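Hcp1 (Flavobacterium johnsoniae, PDB 6BDC) is a haemolysin coregulated protein that probably stacks as six-subunit rings into the inner tube of a type VI secretion system and chaperones effectors. Local coordinates at residues Thr5-Thr8 with Asp13-Val16; Lys15-Ser20 with Ser101-Thr106; Val46-Ser51 with Tyr93-Asp98. All blocks are in the same frame, centred on the assembly; numbering follows the deposited sequence.

Contact 1 (Thr5-Thr8 with Asp13-Val16)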
ATOM      1  N   THR A   5      -8.540  -5.998  27.363  1.00138.78           N
ATOM      2  CA  THR A   5      -9.306  -7.216  27.161  1.00128.27           C
ATOM      3  C   THR A   5      -8.434  -8.432  27.432  1.00117.26           C
ATOM      4  O   THR A   5      -7.217  -8.334  27.621  1.00116.84           O
ATOM      5  CB  THR A   5      -9.882  -7.298  25.742  1.00127.84           C
ATOM      6  OG1 THR A   5     -10.972  -8.225  25.726  1.00132.90           O
ATOM      7  CG2 THR A   5      -8.830  -7.798  24.776  1.00123.30           C
ATOM      8  N   SER A   6      -9.080  -9.594  27.443  1.00109.59           N
ATOM      9  CA  SER A   6      -8.408 -10.852  27.716  1.00100.12           C
ATOM     10  C   SER A   6      -9.089 -11.971  26.944  1.00 98.49           C
ATOM     11  O   SER A   6     -10.276 -11.891  26.614  1.00105.25           O
ATOM     12  CB  SER A   6      -8.415 -11.177  29.212  1.00116.11           C
ATOM     13  OG  SER A   6      -9.744 -11.301  29.691  1.00107.89           O
ATOM     14  N   LEU A   7      -8.323 -13.019  26.662  1.00 89.48           N
ATOM     15  CA  LEU A   7      -8.842 -14.249  26.086  1.00 82.53           C
ATOM     16  C   LEU A   7      -8.781 -15.352  27.132  1.00111.79           C
ATOM     17  O   LEU A   7      -7.826 -15.428  27.912  1.00107.30           O
ATOM     18  CB  LEU A   7      -8.051 -14.661  24.847  1.00 79.56           C
ATOM     19  CG  LEU A   7      -8.486 -15.958  24.166  1.00 76.02           C
ATOM     20  CD1 LEU A   7      -9.946 -15.882  23.741  1.00 72.63           C
ATOM     21  CD2 LEU A   7      -7.587 -16.263  22.978  1.00 71.79           C
ATOM     22  N   THR A   8      -9.806 -16.197  27.147  1.00112.52           N
ATOM     23  CA  THR A   8      -9.915 -17.297  28.098  1.00 98.63           C
ATOM     24  C   THR A   8     -10.164 -18.585  27.328  1.00103.43           C
ATOM     25  O   THR A   8     -11.200 -18.723  26.669  1.00 91.81           O
ATOM     26  CB  THR A   8     -11.040 -17.045  29.105  1.00107.29           C
ATOM     27  OG1 THR A   8     -10.673 -15.967  29.977  1.00121.67           O
ATOM     28  CG2 THR A   8     -11.319 -18.299  29.927  1.00106.09           C
ATOM     29  N   ASP A  13      -5.565 -17.756  30.570  1.00124.27           N
ATOM     30  CA  ASP A  13      -5.867 -16.387  30.181  1.00127.91           C
ATOM     31  C   ASP A  13      -4.694 -15.794  29.413  1.00123.16           C
ATOM     32  O   ASP A  13      -3.536 -15.938  29.818  1.00132.21           O
ATOM     33  CB  ASP A  13      -6.187 -15.527  31.406  1.00136.22           C
ATOM     34  CG  ASP A  13      -7.177 -16.195  32.341  1.00143.32           C
ATOM     35  OD1 ASP A  13      -7.800 -17.200  31.933  1.00143.06           O
ATOM     36  OD2 ASP A  13      -7.340 -15.718  33.485  1.00147.94           O
ATOM     37  N   TYR A  14      -5.002 -15.126  28.304  1.00110.33           N
ATOM     38  CA  TYR A  14      -3.999 -14.521  27.442  1.00102.32           C
ATOM     39  C   TYR A  14      -4.246 -13.025  27.338  1.00104.35           C
ATOM     40  O   TYR A  14      -5.358 -12.597  27.012  1.00108.94           O
ATOM     41  CB  TYR A  14      -4.026 -15.139  26.046  1.00 94.48           C
ATOM     42  CG  TYR A  14      -3.889 -16.639  26.016  1.00 99.91           C
ATOM     43  CD1 TYR A  14      -2.640 -17.244  25.950  1.00 98.76           C
ATOM     44  CD2 TYR A  14      -5.010 -17.453  26.040  1.00 92.02           C
ATOM     45  CE1 TYR A  14      -2.516 -18.622  25.916  1.00 94.25           C
ATOM     46  CE2 TYR A  14      -4.897 -18.826  26.007  1.00 99.20           C
ATOM     47  CZ  TYR A  14      -3.650 -19.408  25.944  1.00101.42           C
ATOM     48  OH  TYR A  14      -3.542 -20.780  25.912  1.00 97.60           O
ATOM     49  N   LYS A  15      -3.209 -12.237  27.609  1.00103.18           N
ATOM     50  CA  LYS A  15      -3.264 -10.814  27.307  1.00108.24           C
ATOM     51  C   LYS A  15      -3.436 -10.629  25.808  1.00106.23           C
ATOM     52  O   LYS A  15      -2.632 -11.121  25.012  1.00108.33           O
ATOM     53  CB  LYS A  15      -1.994 -10.117  27.789  1.00109.26           C
ATOM     54  N   VAL A  16      -4.501  -9.938  25.421  1.00114.26           N
ATOM     55  CA  VAL A  16      -4.874  -9.803  24.019  1.00108.90           C
ATOM     56  C   VAL A  16      -4.524  -8.401  23.552  1.00 96.61           C
ATOM     57  O   VAL A  16      -4.971  -7.409  24.140  1.00 97.64           O
ATOM     58  CB  VAL A  16      -6.360 -10.095  23.792  1.00 90.81           C
ATOM     59  CG1 VAL A  16      -6.703  -9.860  22.344  1.00 98.98           C
ATOM     60  CG2 VAL A  16      -6.674 -11.515  24.177  1.00 90.70           C
TER
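Leu-7 and Tyr-14 are the hydrogen-bonded pair of an antiparallel beta hairpin, strands 4-9 and 12-24, at the start of the Hcp beta-sheet fold. Leu-7 N donates to Tyr-14 O at 3.0 Å, almost straight at 170° and in the carbonyl plane, while Tyr-14 N returns a bond to Leu-7 O at 2.9 Å. Packing is tightest on the buried side of this pair. Val-16 CG2, set anti to the carbonyl carbon of its own residue, presses against Leu-7 CB at 3.5 Å, and Val-16 CB receives Thr-5 CG2 at the same separation. Ile-44 on strand 41-47 continues the apolar layer beyond Val-16. Thr-5 turns its hydroxyl elsewhere, to Lys-70 O on the hairpin's other neighbour, strand 64-72. Leu-7 and Tyr-14 side chains meet more loosely, CD2 to CD2. The opposite face, carrying Ser-6, Thr-8 and Asp-13, is polar and more open to solvent. There the side chains of Thr-8 and Asp-13 run side by side in the same direction, with Thr-8 OG1 3.7 Å from Asp-13 OD1. Beneath them the backbones stay close: the CA-H of Asp-13 approaches Leu-7 O, CA to O 3.1 Å.

Contact 2 (Lys15-Ser20 with Ser101-Thr106)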
ATOM      1  N   LYS A  15      -3.209 -12.237  27.609  1.00103.18           N
ATOM      2  CA  LYS A  15      -3.264 -10.814  27.307  1.00108.24           C
ATOM      3  C   LYS A  15      -3.436 -10.629  25.808  1.00106.23           C
ATOM      4  O   LYS A  15      -2.632 -11.121  25.012  1.00108.33           O
ATOM      5  CB  LYS A  15      -1.994 -10.117  27.789  1.00109.26           C
ATOM      6  N   VAL A  16      -4.501  -9.938  25.421  1.00114.26           N
ATOM      7  CA  VAL A  16      -4.874  -9.803  24.019  1.00108.90           C
ATOM      8  C   VAL A  16      -4.524  -8.401  23.552  1.00 96.61           C
ATOM      9  O   VAL A  16      -4.971  -7.409  24.140  1.00 97.64           O
ATOM     10  CB  VAL A  16      -6.360 -10.095  23.792  1.00 90.81           C
ATOM     11  CG1 VAL A  16      -6.703  -9.860  22.344  1.00 98.98           C
ATOM     12  CG2 VAL A  16      -6.674 -11.515  24.177  1.00 90.70           C
ATOM     13  N   LEU A  17      -3.730  -8.324  22.484  1.00102.89           N
ATOM     14  CA  LEU A  17      -3.406  -7.038  21.888  1.00112.17           C
ATOM     15  C   LEU A  17      -4.495  -6.596  20.917  1.00105.52           C
ATOM     16  O   LEU A  17      -5.009  -5.479  21.027  1.00115.91           O
ATOM     17  CB  LEU A  17      -2.041  -7.113  21.199  1.00109.23           C
ATOM     18  CG  LEU A  17      -0.933  -7.736  22.057  1.00113.28           C
ATOM     19  CD1 LEU A  17       0.349  -7.943  21.250  1.00117.19           C
ATOM     20  CD2 LEU A  17      -0.642  -6.895  23.319  1.00117.97           C
ATOM     21  N   ASN A  18      -4.867  -7.458  19.969  1.00 85.93           N
ATOM     22  CA  ASN A  18      -5.875  -7.129  18.969  1.00 84.72           C
ATOM     23  C   ASN A  18      -6.901  -8.247  18.874  1.00 88.22           C
ATOM     24  O   ASN A  18      -6.547  -9.427  18.936  1.00 89.39           O
ATOM     25  CB  ASN A  18      -5.251  -6.912  17.581  1.00 97.92           C
ATOM     26  CG  ASN A  18      -4.342  -5.700  17.522  1.00106.72           C
ATOM     27  OD1 ASN A  18      -4.150  -5.002  18.516  1.00119.74           O
ATOM     28  ND2 ASN A  18      -3.767  -5.451  16.350  1.00103.94           N
ATOM     29  N   VAL A  19      -8.170  -7.870  18.721  1.00 82.32           N
ATOM     30  CA  VAL A  19      -9.229  -8.811  18.386  1.00 78.46           C
ATOM     31  C   VAL A  19     -10.083  -8.212  17.282  1.00 83.02           C
ATOM     32  O   VAL A  19     -10.149  -6.989  17.115  1.00 83.75           O
ATOM     33  CB  VAL A  19     -10.127  -9.176  19.589  1.00 78.14           C
ATOM     34  CG1 VAL A  19     -10.347 -10.685  19.653  1.00 73.22           C
ATOM     35  CG2 VAL A  19      -9.564  -8.626  20.882  1.00 90.53           C
ATOM     36  N   SER A  20     -10.746  -9.088  16.528  1.00 81.04           N
ATOM     37  CA  SER A  20     -11.762  -8.678  15.571  1.00 99.00           C
ATOM     38  C   SER A  20     -12.608  -9.891  15.207  1.00 91.47           C
ATOM     39  O   SER A  20     -12.142 -11.032  15.230  1.00 75.44           O
ATOM     40  CB  SER A  20     -11.150  -8.038  14.312  1.00 80.99           C
ATOM     41  OG  SER A  20     -10.912  -8.999  13.300  1.00 77.01           O
ATOM     42  N   SER A 101       9.821  -3.160  17.362  1.00163.97           N
ATOM     43  CA  SER A 101       9.086  -2.363  18.321  1.00162.00           C
ATOM     44  C   SER A 101       8.202  -3.097  19.304  1.00160.14           C
ATOM     45  O   SER A 101       7.785  -4.221  19.072  1.00155.48           O
ATOM     46  CB  SER A 101       8.257  -1.316  17.581  1.00166.89           C
ATOM     47  N   GLU A 102       7.921  -2.418  20.410  1.00161.46           N
ATOM     48  CA  GLU A 102       6.793  -2.709  21.270  1.00160.26           C
ATOM     49  C   GLU A 102       6.787  -4.152  21.735  1.00158.95           C
ATOM     50  O   GLU A 102       7.778  -4.635  22.233  1.00157.67           O
ATOM     51  CB  GLU A 102       5.488  -2.310  20.579  1.00168.43           C
ATOM     52  N   ASN A 103       5.675  -4.845  21.561  1.00161.49           N
ATOM     53  CA  ASN A 103       5.585  -6.207  22.018  1.00157.45           C
ATOM     54  C   ASN A 103       6.176  -7.082  20.948  1.00156.09           C
ATOM     55  O   ASN A 103       5.508  -7.465  20.002  1.00163.35           O
ATOM     56  CB  ASN A 103       4.130  -6.579  22.241  1.00158.89           C
ATOM     57  CG  ASN A 103       3.324  -5.442  22.808  1.00163.36           C
ATOM     58  OD1 ASN A 103       3.839  -4.620  23.545  1.00162.04           O
ATOM     59  ND2 ASN A 103       2.057  -5.387  22.462  1.00166.14           N
ATOM     60  N   PRO A 104       7.526  -7.392  21.144  1.00142.87           N
ATOM     61  CA  PRO A 104       8.130  -8.099  20.017  1.00143.14           C
ATOM     62  C   PRO A 104       7.558  -9.455  19.736  1.00137.20           C
ATOM     63  O   PRO A 104       7.404  -9.798  18.585  1.00137.34           O
ATOM     64  CB  PRO A 104       9.582  -8.255  20.436  1.00140.42           C
ATOM     65  CG  PRO A 104       9.844  -7.076  21.273  1.00142.06           C
ATOM     66  CD  PRO A 104       8.667  -7.184  22.158  1.00143.80           C
ATOM     67  N   LEU A 105       7.275 -10.246  20.746  1.00107.45           N
ATOM     68  CA  LEU A 105       6.888 -11.609  20.441  1.00115.22           C
ATOM     69  C   LEU A 105       5.409 -11.798  20.573  1.00105.63           C
ATOM     70  O   LEU A 105       4.889 -11.788  21.669  1.00117.86           O
ATOM     71  CB  LEU A 105       7.606 -12.569  21.365  1.00111.30           C
ATOM     72  CG  LEU A 105       7.591 -14.025  20.943  1.00110.86           C
ATOM     73  CD1 LEU A 105       7.744 -14.146  19.447  1.00100.86           C
ATOM     74  CD2 LEU A 105       8.741 -14.732  21.616  1.00125.54           C
ATOM     75  N   THR A 106       4.730 -12.032  19.458  1.00 97.93           N
ATOM     76  CA  THR A 106       3.278 -12.127  19.505  1.00 94.48           C
ATOM     77  C   THR A 106       2.811 -13.356  18.736  1.00101.81           C
ATOM     78  O   THR A 106       3.502 -13.863  17.848  1.00107.27           O
ATOM     79  CB  THR A 106       2.593 -10.882  18.917  1.00 89.09           C
ATOM     80  OG1 THR A 106       2.863 -10.801  17.511  1.00100.90           O
ATOM     81  CG2 THR A 106       3.090  -9.615  19.600  1.00 91.12           C
TER
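Asn-103 and Leu-17 meet head-on, their side chains arriving from opposite directions, and illustrate how an amide can be held by apolar and polar neighbours at once. Asn-103 ND2 lies against the forked end of the leucine, 3.2 Å from Leu-17 CD2 and 3.3 Å from Leu-17 CD1. Behind it, Asn-103 CB is a looser neighbour of Leu-17 CD1 at 4.1 Å. The same ND2 is hydrogen-bonded to His-99 NE2 of a neighbouring subunit, whose side chain also packs on Leu-17, so the amide sits where loop 101-104 reaches the ring interface. Pro-104 and Leu-105 then carry the chain back into the sheet, Pro-104 through a backbone bond to Asp-98 and Leu-105 through one to Ser-48. Leu-17 itself sits in a classic beta bulge, where it and Asn-18 both face Glu-45 on strand 41-47, at the corner in strand 12-24. With chi1 at -49° and chi2 at 173°, the Leu-17 side chain points from this corner toward Asn-103 and Thr-106. Thr-106, on strand 105-113, completes the contact. Its CG2 touches Leu-17 CD1 at 3.6 Å, the two side chains crossing at about a right angle. Thr-106 chi1, 66°, puts the methyl anti to the carbonyl carbon and sends the two branches to different partners, the methyl to Leu-17 CD1 and OG1 into a hydrogen bond with Glu-45 OE2.

Contact 3 (Val46-Ser51 with Tyr93-Asp98)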
ATOM      1  N   VAL A  46      -1.852 -12.147  20.507  1.00 99.59           N
ATOM      2  CA  VAL A  46      -1.569 -12.427  21.909  1.00 89.23           C
ATOM      3  C   VAL A  46      -0.083 -12.248  22.188  1.00 97.39           C
ATOM      4  O   VAL A  46       0.765 -12.522  21.334  1.00110.13           O
ATOM      5  CB  VAL A  46      -2.022 -13.859  22.281  1.00 93.53           C
ATOM      6  CG1 VAL A  46      -1.637 -14.201  23.703  1.00 97.41           C
ATOM      7  CG2 VAL A  46      -3.517 -14.004  22.086  1.00104.37           C
ATOM      8  N   GLU A  47       0.229 -11.767  23.392  1.00 93.05           N
ATOM      9  CA  GLU A  47       1.602 -11.804  23.877  1.00101.38           C
ATOM     10  C   GLU A  47       1.999 -13.252  24.147  1.00108.97           C
ATOM     11  O   GLU A  47       1.298 -13.979  24.856  1.00118.85           O
ATOM     12  CB  GLU A  47       1.742 -10.953  25.140  1.00117.51           C
ATOM     13  CG  GLU A  47       2.804  -9.864  25.052  1.00121.99           C
ATOM     14  CD  GLU A  47       2.752  -8.906  26.230  1.00134.89           C
ATOM     15  OE1 GLU A  47       1.636  -8.637  26.725  1.00141.37           O
ATOM     16  OE2 GLU A  47       3.822  -8.425  26.666  1.00138.31           O
ATOM     17  N   SER A  48       3.133 -13.672  23.583  1.00118.06           N
ATOM     18  CA  SER A  48       3.398 -15.100  23.430  1.00114.08           C
ATOM     19  C   SER A  48       3.725 -15.792  24.747  1.00103.93           C
ATOM     20  O   SER A  48       3.466 -16.994  24.885  1.00106.38           O
ATOM     21  CB  SER A  48       4.531 -15.311  22.428  1.00102.58           C
ATOM     22  OG  SER A  48       4.070 -15.116  21.110  1.00108.22           O
ATOM     23  N   THR A  49       4.280 -15.061  25.715  1.00106.38           N
ATOM     24  CA  THR A  49       4.740 -15.620  26.985  1.00113.26           C
ATOM     25  C   THR A  49       5.711 -16.771  26.754  1.00119.79           C
ATOM     26  O   THR A  49       6.273 -16.919  25.664  1.00139.58           O
ATOM     27  CB  THR A  49       3.571 -16.108  27.856  1.00127.70           C
ATOM     28  OG1 THR A  49       3.211 -17.441  27.474  1.00129.37           O
ATOM     29  CG2 THR A  49       2.361 -15.195  27.711  1.00111.87           C
ATOM     30  N   GLY A  50       5.929 -17.582  27.786  1.00150.77           N
ATOM     31  CA  GLY A  50       6.623 -18.842  27.622  1.00127.03           C
ATOM     32  C   GLY A  50       5.717 -20.015  27.338  1.00130.99           C
ATOM     33  O   GLY A  50       6.200 -21.111  27.041  1.00130.91           O
ATOM     34  N   SER A  51       4.405 -19.807  27.409  1.00144.19           N
ATOM     35  CA  SER A  51       3.461 -20.883  27.152  1.00135.36           C
ATOM     36  C   SER A  51       3.515 -21.306  25.689  1.00128.70           C
ATOM     37  O   SER A  51       3.809 -20.507  24.797  1.00116.85           O
ATOM     38  CB  SER A  51       2.045 -20.445  27.514  1.00125.01           C
ATOM     39  OG  SER A  51       1.094 -21.356  26.993  1.00133.77           O
ATOM     40  N   TYR A  93      -2.569 -19.993  12.181  1.00 64.98           N
ATOM     41  CA  TYR A  93      -1.728 -19.641  13.316  1.00 69.69           C
ATOM     42  C   TYR A  93      -0.409 -19.096  12.794  1.00 69.96           C
ATOM     43  O   TYR A  93       0.106 -19.580  11.784  1.00 78.85           O
ATOM     44  CB  TYR A  93      -1.479 -20.851  14.227  1.00 76.79           C
ATOM     45  CG  TYR A  93      -0.519 -20.601  15.369  1.00 81.89           C
ATOM     46  CD1 TYR A  93      -0.978 -20.155  16.600  1.00 81.29           C
ATOM     47  CD2 TYR A  93       0.845 -20.819  15.219  1.00 74.64           C
ATOM     48  CE1 TYR A  93      -0.106 -19.928  17.654  1.00 83.51           C
ATOM     49  CE2 TYR A  93       1.726 -20.595  16.265  1.00 76.33           C
ATOM     50  CZ  TYR A  93       1.247 -20.150  17.480  1.00 84.15           C
ATOM     51  OH  TYR A  93       2.119 -19.923  18.523  1.00 79.08           O
ATOM     52  N   LYS A  94       0.128 -18.093  13.486  1.00 65.27           N
ATOM     53  CA  LYS A  94       1.425 -17.524  13.136  1.00 64.02           C
ATOM     54  C   LYS A  94       2.033 -16.880  14.371  1.00 69.95           C
ATOM     55  O   LYS A  94       1.444 -15.962  14.948  1.00101.83           O
ATOM     56  CB  LYS A  94       1.296 -16.501  12.008  1.00 74.36           C
ATOM     57  CG  LYS A  94       2.446 -15.508  11.948  1.00 87.79           C
ATOM     58  CD  LYS A  94       2.379 -14.628  10.711  1.00 77.92           C
ATOM     59  CE  LYS A  94       3.168 -13.346  10.922  1.00100.12           C
ATOM     60  NZ  LYS A  94       3.566 -12.719   9.630  1.00 91.34           N
ATOM     61  N   GLU A  95       3.194 -17.373  14.781  1.00 96.92           N
ATOM     62  CA  GLU A  95       3.989 -16.741  15.824  1.00 83.45           C
ATOM     63  C   GLU A  95       5.087 -15.935  15.151  1.00 79.73           C
ATOM     64  O   GLU A  95       5.818 -16.456  14.304  1.00 78.12           O
ATOM     65  CB  GLU A  95       4.582 -17.774  16.786  1.00 88.54           C
ATOM     66  CG  GLU A  95       5.326 -17.155  17.966  1.00 94.00           C
ATOM     67  CD  GLU A  95       5.380 -18.066  19.172  1.00102.46           C
ATOM     68  OE1 GLU A  95       5.240 -19.295  19.001  1.00108.85           O
ATOM     69  OE2 GLU A  95       5.550 -17.554  20.297  1.00108.62           O
ATOM     70  N   ASN A  96       5.181 -14.662  15.508  1.00 74.10           N
ATOM     71  CA  ASN A  96       6.056 -13.730  14.815  1.00 74.35           C
ATOM     72  C   ASN A  96       6.854 -12.952  15.843  1.00 88.73           C
ATOM     73  O   ASN A  96       6.285 -12.429  16.807  1.00 90.57           O
ATOM     74  CB  ASN A  96       5.245 -12.779  13.924  1.00 71.29           C
ATOM     75  CG  ASN A  96       6.084 -11.655  13.345  1.00 71.59           C
ATOM     76  OD1 ASN A  96       6.673 -11.793  12.273  1.00 90.75           O
ATOM     77  ND2 ASN A  96       6.131 -10.529  14.049  1.00 73.54           N
ATOM     78  N   PHE A  97       8.164 -12.887  15.641  1.00 89.33           N
ATOM     79  CA  PHE A  97       9.034 -12.054  16.453  1.00 90.99           C
ATOM     80  C   PHE A  97       9.568 -10.911  15.605  1.00 86.95           C
ATOM     81  O   PHE A  97      10.119 -11.140  14.524  1.00 92.16           O
ATOM     82  CB  PHE A  97      10.192 -12.854  17.043  1.00100.64           C
ATOM     83  CG  PHE A  97      11.259 -11.992  17.659  1.00110.87           C
ATOM     84  CD1 PHE A  97      10.950 -11.099  18.668  1.00116.48           C
ATOM     85  CD2 PHE A  97      12.567 -12.074  17.233  1.00115.78           C
ATOM     86  CE1 PHE A  97      11.930 -10.306  19.236  1.00116.42           C
ATOM     87  CE2 PHE A  97      13.545 -11.276  17.801  1.00122.95           C
ATOM     88  CZ  PHE A  97      13.223 -10.398  18.801  1.00120.96           C
ATOM     89  N   ASP A  98       9.397  -9.687  16.099  1.00131.85           N
ATOM     90  CA  ASP A  98       9.907  -8.486  15.451  1.00133.02           C
ATOM     91  C   ASP A  98      10.608  -7.646  16.505  1.00135.05           C
ATOM     92  O   ASP A  98       9.960  -7.149  17.431  1.00136.84           O
ATOM     93  CB  ASP A  98       8.779  -7.690  14.788  1.00136.58           C
ATOM     94  CG  ASP A  98       9.162  -6.244  14.524  1.00142.91           C
ATOM     95  OD1 ASP A  98       8.981  -5.404  15.431  1.00149.59           O
ATOM     96  OD2 ASP A  98       9.635  -5.946  13.406  1.00145.10           O
TER
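Where strand 41-47 leaves the sheet and the chain heads for helix 53-60, Ser-48 makes a hydrogen bond to Glu-95 on strand 88-98. The donor is Ser-48 OG and the acceptor Glu-95 OE2, 3.0 Å apart, and the hydroxyl approaches from above the carboxylate plane, 37° out of it. Ser-48 CB lies almost as close, 3.3 Å from Glu-95 OE2, so that one carboxylate oxygen rests on the whole short side chain. The glutamate covers the gap with an extended chain: CG stands anti to the backbone N (chi1 -175°), and the chain beyond keeps on outward. That reach is needed because the two residues lie on either side of strand 105-113, with their CA atoms 7.8 Å apart. Leu-105 O of this intervening strand is also a weak hydrogen-bond partner of Ser-48 OG. On the serine's side the motif is an ST turn: Thr-49 OG1 accepts from Ser-51 N at 2.7 Å, with an angle of 158° at the hydrogen. The same hydroxyl donates to Ser-48 O at 2.6 Å, which ties the peptide that follows the contact serine to the turn. Ser-51 OG then caps the backbone N of Glu-53 as the chain enters the helix. On the glutamate's side, segment 93-98 forms an antiparallel ladder with a strand of a neighbouring subunit, extending the sheet across the ring interface. Tyr-21 OH of that subunit is hydrogen-bonded to Glu-95 OE1, a second hydroxyl that would tend to stabilise a negative charge on the buried carboxylate.

How the contacts relate
From the N terminus, contact 1 closes first, folding strand 12-24 back on strand 4-9 through a short hairpin turn. Contact 2 begins on the same strand, sharing Lys-15 and Val-16, and closes a long loop only at residues 101-106. Contact 3 is nested inside that loop, opening at the end of strand 41-47 and closing on strand 88-98. Strand 41-47 lies beside both strand 12-24 and strand 105-113, so Val-46 packs on Tyr-14 of contact 1, while Thr-106 O probably accepts a hydrogen bond from Asn-96 N, joining contacts 2 and 3. Together they tie the first hairpin, which itself meets one neighbouring subunit through strand 12-24, to strand 88-98, which pairs with another.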